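Local coordinates for protein nicotinate-nucleotide--dimethylbenzimidazole phosphoribosyltransferase (Thermus thermophilus HB8, PDB 1WX1) that probably catalyses the transfer of phosphoribose from nicotinate mononucleotide to 5,6-dimethylbenzimidazole, forming alpha-ribazole 5'-phosphate for cobalamin biosynthesis, at residues Q15-P20 with L322-F327. Numbering follows the deposited sequence.
Sequences QLTKPP and LHMATF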
loop_
_atom_site.group_PDB
_atom_site.type_symbol
_atom_site.label_atom_id
_atom_site.label_comp_id
_atom_site.label_asym_id
_atom_site.label_seq_id
_atom_site.Cartn_x
_atom_site.Cartn_y
_atom_site.Cartn_z
ATOM N N GLN A 15 2.150 -21.182 12.036
ATOM C CA GLN A 15 3.461 -21.785 12.261
ATOM C C GLN A 15 4.619 -21.136 11.501
ATOM O O GLN A 15 5.747 -21.623 11.556
ATOM C CB GLN A 15 3.411 -23.282 11.938
ATOM C CG GLN A 15 2.606 -24.093 12.950
ATOM C CD GLN A 15 3.158 -23.971 14.368
ATOM O OE1 GLN A 15 4.278 -24.401 14.649
ATOM N NE2 GLN A 15 2.371 -23.378 15.266
ATOM N N LEU A 16 4.349 -20.039 10.799
ATOM C CA LEU A 16 5.400 -19.351 10.054
ATOM C C LEU A 16 6.361 -18.659 11.013
ATOM O O LEU A 16 5.990 -18.328 12.138
ATOM C CB LEU A 16 4.795 -18.325 9.093
ATOM C CG LEU A 16 3.938 -18.897 7.960
ATOM C CD1 LEU A 16 3.472 -17.754 7.070
ATOM C CD2 LEU A 16 4.741 -19.921 7.151
ATOM N N THR A 17 7.593 -18.438 10.563
ATOM C CA THR A 17 8.607 -17.804 11.397
ATOM C C THR A 17 8.395 -16.316 11.654
ATOM O O THR A 17 9.052 -15.460 11.060
ATOM C CB THR A 17 10.025 -18.023 10.816
ATOM O OG1 THR A 17 10.054 -17.630 9.438
ATOM C CG2 THR A 17 10.418 -19.496 10.929
ATOM N N LYS A 18 7.471 -16.026 12.562
ATOM C CA LYS A 18 7.149 -14.665 12.966
ATOM C C LYS A 18 6.102 -14.709 14.072
ATOM O O LYS A 18 5.357 -15.684 14.196
ATOM C CB LYS A 18 6.651 -13.839 11.768
ATOM C CG LYS A 18 5.639 -14.523 10.873
ATOM C CD LYS A 18 4.248 -14.499 11.457
ATOM C CE LYS A 18 3.236 -15.029 10.455
ATOM N NZ LYS A 18 1.854 -14.947 10.988
ATOM N N PRO A 19 6.044 -13.662 14.906
ATOM C CA PRO A 19 5.063 -13.635 15.997
ATOM C C PRO A 19 3.647 -13.777 15.447
ATOM O O PRO A 19 3.365 -13.360 14.324
ATOM C CB PRO A 19 5.295 -12.267 16.642
ATOM C CG PRO A 19 6.739 -11.974 16.327
ATOM C CD PRO A 19 6.857 -12.434 14.896
ATOM N N PRO A 20 2.740 -14.380 16.229
ATOM C CA PRO A 20 1.359 -14.551 15.773
ATOM C C PRO A 20 0.727 -13.204 15.437
ATOM O O PRO A 20 0.853 -12.245 16.198
ATOM C CB PRO A 20 0.680 -15.215 16.969
ATOM C CG PRO A 20 1.802 -16.018 17.575
ATOM C CD PRO A 20 2.950 -15.041 17.528
ATOM N N LEU A 322 2.768 -17.081 2.795
ATOM C CA LEU A 322 2.653 -18.522 2.975
ATOM C C LEU A 322 3.845 -19.295 2.413
ATOM O O LEU A 322 3.956 -20.504 2.603
ATOM C CB LEU A 322 1.336 -19.013 2.365
ATOM C CG LEU A 322 0.116 -18.606 3.209
ATOM C CD1 LEU A 322 -1.163 -18.673 2.390
ATOM C CD2 LEU A 322 0.029 -19.516 4.428
ATOM N N HIS A 323 4.740 -18.587 1.732
ATOM C CA HIS A 323 5.935 -19.206 1.178
ATOM C C HIS A 323 7.085 -19.092 2.184
ATOM O O HIS A 323 8.185 -19.596 1.950
ATOM C CB HIS A 323 6.306 -18.542 -0.148
ATOM C CG HIS A 323 5.349 -18.854 -1.259
ATOM N ND1 HIS A 323 5.636 -19.776 -2.249
ATOM C CD2 HIS A 323 4.104 -18.402 -1.518
ATOM C CE1 HIS A 323 4.606 -19.870 -3.068
ATOM N NE2 HIS A 323 3.660 -19.049 -2.650
ATOM N N MET A 324 6.826 -18.421 3.303
ATOM C CA MET A 324 7.831 -18.282 4.351
ATOM C C MET A 324 8.056 -19.668 4.940
ATOM O O MET A 324 7.244 -20.574 4.745
ATOM C CB MET A 324 7.337 -17.375 5.480
ATOM C CG MET A 324 7.344 -15.891 5.187
ATOM S SD MET A 324 6.523 -15.010 6.528
ATOM C CE MET A 324 7.671 -15.299 7.888
ATOM N N ALA A 325 9.153 -19.827 5.668
ATOM C CA ALA A 325 9.449 -21.101 6.310
ATOM C C ALA A 325 8.731 -21.125 7.654
ATOM O O ALA A 325 8.490 -20.072 8.253
ATOM C CB ALA A 325 10.947 -21.240 6.524
ATOM N N THR A 326 8.371 -22.316 8.121
ATOM C CA THR A 326 7.717 -22.445 9.417
ATOM C C THR A 326 8.828 -22.617 10.451
ATOM O O THR A 326 9.978 -22.866 10.088
ATOM C CB THR A 326 6.801 -23.687 9.481
ATOM O OG1 THR A 326 7.583 -24.870 9.272
ATOM C CG2 THR A 326 5.714 -23.605 8.425
ATOM N N PHE A 327 8.488 -22.480 11.728
ATOM C CA PHE A 327 9.471 -22.634 12.801
ATOM C C PHE A 327 10.211 -23.959 12.643
ATOM O O PHE A 327 11.442 -24.016 12.712
ATOM C CB PHE A 327 8.773 -22.601 14.162
ATOM C CG PHE A 327 8.297 -21.234 14.564
ATOM C CD1 PHE A 327 9.205 -20.257 14.960
ATOM C CD2 PHE A 327 6.942 -20.923 14.553
ATOM C CE1 PHE A 327 8.772 -18.983 15.331
ATOM C CE2 PHE A 327 6.498 -19.652 14.921
ATOM C CZ PHE A 327 7.414 -18.682 15.316
#
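L16 and T326 form a single beta bridge between two loops that have no regular strand. Their CA atoms lie 3.9 Å apart. Two backbone hydrogen bonds frame the pair. F327 N donates to Q15 O at 2.9 Å. T17 N donates to A325 O at 3.0 Å. T17 is the centre of an inverse gamma turn, closed by a weak bond from K18 N to L16 O. The F327 ring packs against this turn. T17 CA sits over one face, offset toward the rim, in a CH-pi contact 4.2 Å from the ring centroid. An alanine at F327 would probably leave a gap beside the turn and strip T17 CA of its aromatic cover. On another side of T17, M324 bends at its last torsion (chi3 67°). This puts M324 CE 3.5 Å from T17 O. M324 also crosses L16 at about a right angle, with L16 CD2 4.0 Å from M324 CB. T17 OG1 bonds to N77 of the second subunit, which ties the contact to the dimer; K18 NZ forms a salt bridge with E27. T326 OG1 caps a backbone N of helix 327-330, and E329 accepts a bond from T326 N, consistent with a capping box. The whole is an isolated beta bridge leading into a helix N-cap, joining the loops after helices 3-14 and 306-321.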